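Local coordinates for protein scytovirin (Scytonema varium, PDB 2QSK) that binds sugars as a cyanobacterial lectin and shows strong anti-HIV activity, inhibiting viral fusion and infection, at residues W8-N13 / G36-T41; S21-K24 / R30-S33. One frame throughout, in Å; residues are numbered along the deposited sequence.

Contact 1 (W8-N13 / G36-T41); sequences WNEANN and GFCQGT
A buried carboxylate lies flat against half of a disulfide: the E10 carboxylate presents one face to C38, and SG of the C38 conformer described here sits almost directly above E10 CD at 3.6 Å. C38 CB is offset past CD towards the oxygens, nearly midway between them, 3.5 Å from E10 OE1 and 3.7 Å from E10 OE2. The extended E10 chain, with CG anti to the carbonyl carbon (chi1 -64°), delivers the carboxylate across the gap, whereas the backbones stay well separated, with the E10 and C38 CA atoms 8.3 Å apart. C38 meets the face, and the oxygens have other partners: OE1 accepts from N18 ND2, and OE2 takes the backbone N of D27, with R30 as a further partner. N13 is more distant, its ND2 lying 4.3 Å from C38 SG. That amide is gripped at both ends. W8 NE1 donates to N13 OD1 at 2.9 Å, in the carbonyl plane and on a lone pair, with an N-H...O angle of 164°, while N13 ND2 reaches the carbonyls of R19 and Q25. The carboxylate thus meets the C26-C38 disulfide by van der Waals contact alone, its charge probably stabilised by N18, D27 and R30.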
loop_
_atom_site.group_PDB
_atom_site.type_symbol
_atom_site.label_atom_id
_atom_site.label_comp_id
_atom_site.label_asym_id
_atom_site.label_seq_id
_atom_site.Cartn_x
_atom_site.Cartn_y
_atom_site.Cartn_z
ATOM N N TRP A 8 1.697 2.913 -1.323
ATOM C CA TRP A 8 2.768 3.630 -0.640
ATOM C C TRP A 8 2.195 4.306 0.598
ATOM O O TRP A 8 1.134 4.924 0.531
ATOM C CB TRP A 8 3.391 4.665 -1.587
ATOM C CG TRP A 8 4.550 5.376 -0.980
ATOM C CD1 TRP A 8 4.523 6.579 -0.334
ATOM C CD2 TRP A 8 5.909 4.930 -0.930
ATOM N NE1 TRP A 8 5.765 6.913 0.103
ATOM C CE2 TRP A 8 6.638 5.921 -0.238
ATOM C CE3 TRP A 8 6.580 3.789 -1.384
ATOM C CZ2 TRP A 8 8.009 5.810 0.001
ATOM C CZ3 TRP A 8 7.943 3.685 -1.146
ATOM C CH2 TRP A 8 8.641 4.691 -0.455
ATOM N N ASN A 9 2.898 4.183 1.717
ATOM C CA ASN A 9 2.517 4.839 2.961
ATOM C C ASN A 9 3.158 6.217 3.050
ATOM O O ASN A 9 4.340 6.345 3.344
ATOM C CB ASN A 9 2.931 3.980 4.152
ATOM C CG ASN A 9 2.501 4.583 5.474
ATOM O OD1 ASN A 9 1.896 5.651 5.532
ATOM N ND2 ASN A 9 2.830 3.893 6.569
ATOM N N GLU A 10 2.370 7.259 2.784
ATOM C CA GLU A 10 2.882 8.621 2.764
ATOM C C GLU A 10 3.245 9.164 4.156
ATOM O O GLU A 10 3.873 10.219 4.251
ATOM C CB GLU A 10 1.860 9.557 2.137
ATOM C CG GLU A 10 1.566 9.267 0.666
ATOM C CD GLU A 10 0.515 10.179 0.054
ATOM O OE1 GLU A 10 0.212 11.248 0.664
ATOM O OE2 GLU A 10 -0.014 9.839 -1.039
ATOM N N ALA A 11 2.821 8.489 5.225
ATOM C CA ALA A 11 3.028 9.028 6.573
ATOM C C ALA A 11 4.494 9.198 6.888
ATOM O O ALA A 11 4.848 10.089 7.675
ATOM C CB ALA A 11 2.373 8.143 7.608
ATOM N N ASN A 12 5.330 8.335 6.322
ATOM C CA ASN A 12 6.742 8.270 6.668
ATOM C C ASN A 12 7.644 8.987 5.671
ATOM O O ASN A 12 8.859 8.801 5.689
ATOM C CB ASN A 12 7.158 6.789 6.838
ATOM C CG ASN A 12 6.355 6.102 7.908
ATOM O OD1 ASN A 12 6.080 6.703 8.941
ATOM N ND2 ASN A 12 5.954 4.858 7.668
ATOM N N ASN A 13 7.074 9.850 4.817
ATOM C CA ASN A 13 7.853 10.444 3.760
ATOM C C ASN A 13 8.915 11.409 4.276
ATOM O O ASN A 13 8.753 12.040 5.333
ATOM C CB ASN A 13 6.947 11.197 2.782
ATOM C CG ASN A 13 6.179 10.273 1.864
ATOM O OD1 ASN A 13 6.312 9.051 1.928
ATOM N ND2 ASN A 13 5.360 10.857 0.989
ATOM N N GLY A 36 5.468 20.306 -3.359
ATOM C CA GLY A 36 6.058 19.193 -2.648
ATOM C C GLY A 36 5.112 18.470 -1.728
ATOM O O GLY A 36 5.546 17.910 -0.703
ATOM N N PHE A 37 3.829 18.442 -2.082
ATOM C CA PHE A 37 2.822 17.645 -1.393
ATOM C C PHE A 37 2.206 16.663 -2.376
ATOM O O PHE A 37 1.968 16.994 -3.556
ATOM C CB PHE A 37 1.690 18.522 -0.866
ATOM C CG PHE A 37 2.052 19.320 0.365
ATOM C CD1 PHE A 37 1.810 18.798 1.634
ATOM C CD2 PHE A 37 2.594 20.587 0.267
ATOM C CE1 PHE A 37 2.116 19.522 2.774
ATOM C CE2 PHE A 37 2.901 21.324 1.425
ATOM C CZ PHE A 37 2.653 20.779 2.663
ATOM N N CYS A 38 1.854 15.485 -1.892
ATOM C CA CYS A 38 1.077 14.580 -2.725
ATOM C C CYS A 38 -0.323 15.133 -2.942
ATOM O O CYS A 38 -0.905 15.778 -2.053
ATOM C CB CYS A 38 0.994 13.219 -2.074
ATOM S SG CYS A 38 2.557 12.349 -1.966
ATOM N N GLN A 39 -0.876 14.887 -4.129
ATOM C CA GLN A 39 -2.190 15.431 -4.462
ATOM C C GLN A 39 -2.946 14.420 -5.329
ATOM O O GLN A 39 -2.373 13.595 -6.037
ATOM C CB GLN A 39 -2.125 16.790 -5.137
ATOM C CG GLN A 39 -1.518 16.788 -6.539
ATOM C CD GLN A 39 -1.332 18.189 -7.156
ATOM O OE1 GLN A 39 -0.400 18.414 -7.916
ATOM N NE2 GLN A 39 -2.210 19.105 -6.829
ATOM N N GLY A 40 -4.266 14.531 -5.252
ATOM C CA GLY A 40 -5.177 13.654 -5.983
ATOM C C GLY A 40 -5.812 12.629 -5.076
ATOM O O GLY A 40 -5.708 12.682 -3.853
ATOM N N THR A 41 -6.460 11.653 -5.705
ATOM C CA THR A 41 -7.145 10.567 -5.009
ATOM C C THR A 41 -6.367 9.281 -5.254
ATOM O O THR A 41 -6.093 8.915 -6.391
ATOM C CB THR A 41 -8.599 10.420 -5.494
ATOM O OG1 THR A 41 -9.291 11.632 -5.195
ATOM C CG2 THR A 41 -9.289 9.237 -4.822
#

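Contact 2 (S21-K24 / R30-S33); sequences SNNK and RTCS
N23 reaches across to T31 and C32 on one strand of the short antiparallel pair 31-32/38-39, in a small, disulfide-rich, helix-poor fold that recalls hevein-like chitin-binding domains. The two touching parts run roughly antiparallel, but the link between them is made by a side chain instead of a backbone ladder. At the root of that side chain, N23 CB is still 4.5 Å from T31 CA. With CG turned anti to the carbonyl carbon (chi1 -64°), the amide then swings towards the strand, bringing N23 CG to 3.9 Å from T31 CB. At the tip the two amide atoms part company. N23 OD1 accepts the backbone N-H of C32 at 2.9 Å, an almost perfectly straight bond (177°) whose donor is tilted 22° from the carbonyl plane. The same oxygen also brushes T31 CB at 3.4 Å, so polar and nonpolar contacts meet on one atom. N23 ND2, by comparison, passes T31 CG2 at 4.1 Å: the asparagine and threonine side chains lie alongside each other and point the same way. One residue along each segment, C32 packs its CB against the backbone carbon N22 C at 3.8 Å. On the loop side of this cysteine, the backbone nitrogens of S21 and N22 both donate to Q25 OE1. C20, the residue preceding the loop segment, closes the disulfide with C32, and in the C32 conformer described here SG lies anti to its own backbone N, 3.8 Å from S21 N.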
loop_
_atom_site.group_PDB
_atom_site.type_symbol
_atom_site.label_atom_id
_atom_site.label_comp_id
_atom_site.label_asym_id
_atom_site.label_seq_id
_atom_site.Cartn_x
_atom_site.Cartn_y
_atom_site.Cartn_z
ATOM N N SER A 21 9.093 14.588 -3.363
ATOM C CA SER A 21 9.763 15.137 -4.537
ATOM C C SER A 21 9.458 14.372 -5.819
ATOM O O SER A 21 9.778 14.872 -6.895
ATOM C CB SER A 21 11.269 15.250 -4.333
ATOM O OG SER A 21 11.822 13.988 -4.030
ATOM N N ASN A 22 8.856 13.184 -5.731
ATOM C CA ASN A 22 8.528 12.429 -6.931
ATOM C C ASN A 22 7.226 11.654 -6.739
ATOM O O ASN A 22 6.773 11.421 -5.608
ATOM C CB ASN A 22 9.696 11.519 -7.331
ATOM C CG ASN A 22 10.045 10.520 -6.278
ATOM O OD1 ASN A 22 11.146 10.536 -5.715
ATOM N ND2 ASN A 22 9.132 9.635 -6.002
ATOM N N ASN A 23 6.610 11.283 -7.858
ATOM C CA ASN A 23 5.323 10.613 -7.826
ATOM C C ASN A 23 5.320 9.273 -7.095
ATOM O O ASN A 23 4.285 8.852 -6.591
ATOM C CB ASN A 23 4.800 10.406 -9.254
ATOM C CG ASN A 23 4.526 11.714 -9.990
ATOM O OD1 ASN A 23 4.322 12.764 -9.377
ATOM N ND2 ASN A 23 4.478 11.643 -11.316
ATOM N N LYS A 24 6.473 8.606 -7.040
ATOM C CA LYS A 24 6.623 7.313 -6.363
ATOM C C LYS A 24 6.439 7.428 -4.851
ATOM O O LYS A 24 6.260 6.427 -4.168
ATOM C CB LYS A 24 7.996 6.692 -6.653
ATOM C CG LYS A 24 7.987 5.481 -7.566
ATOM C CD LYS A 24 9.416 5.006 -7.793
ATOM C CE LYS A 24 9.486 3.670 -8.487
ATOM N NZ LYS A 24 9.036 2.570 -7.610
ATOM N N ARG A 30 -2.081 9.157 -6.772
ATOM C CA ARG A 30 -1.644 10.513 -6.396
ATOM C C ARG A 30 -0.301 10.840 -7.035
ATOM O O ARG A 30 0.507 9.969 -7.334
ATOM C CB ARG A 30 -1.606 10.625 -4.868
ATOM C CG ARG A 30 -2.999 10.675 -4.289
ATOM C CD ARG A 30 -3.074 10.410 -2.818
ATOM N NE ARG A 30 -2.269 11.231 -1.926
ATOM C CZ ARG A 30 -2.674 12.355 -1.338
ATOM N NH1 ARG A 30 -1.967 12.811 -0.323
ATOM N NH2 ARG A 30 -3.769 13.013 -1.714
ATOM N N THR A 31 -0.067 12.138 -7.206
ATOM C CA THR A 31 1.144 12.630 -7.810
ATOM C C THR A 31 1.720 13.796 -6.998
ATOM O O THR A 31 1.036 14.387 -6.146
ATOM C CB THR A 31 0.918 13.063 -9.281
ATOM O OG1 THR A 31 -0.110 14.048 -9.348
ATOM C CG2 THR A 31 0.505 11.877 -10.157
ATOM N N CYS A 32 2.972 14.135 -7.257
ATOM C CA CYS A 32 3.646 15.155 -6.469
ATOM C C CYS A 32 3.394 16.540 -7.048
ATOM O O CYS A 32 3.586 16.787 -8.246
ATOM C CB CYS A 32 5.141 14.854 -6.373
ATOM S SG CYS A 32 5.977 15.792 -5.100
ATOM N N SER A 33 2.939 17.453 -6.185
ATOM C CA SER A 33 2.620 18.819 -6.571
ATOM C C SER A 33 3.871 19.687 -6.665
ATOM O O SER A 33 4.940 19.360 -6.138
ATOM C CB SER A 33 1.664 19.456 -5.564
ATOM O OG SER A 33 2.374 19.873 -4.394
#

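The centres of contacts 1 and 2 are 7 Å apart, and both draw on the same two-stranded sheet: C38 of contact 1 belongs to strand 38-39, while T31 and C32 of contact 2 belong to strand 31-32. Two direct links join them. R30 NE forms a salt bridge with E10 OE2 at 2.8 Å, and Q39 N lies 2.8 Å from T31 O, a probable hydrogen bond between the strands. Packing adds Q39 O against R30 CB at 3.3 Å. Glycerol, probably from the crystallisation liquor, lies about 4 Å from the E10 side chain and likewise from that of R30; this alone does not establish a sugar site.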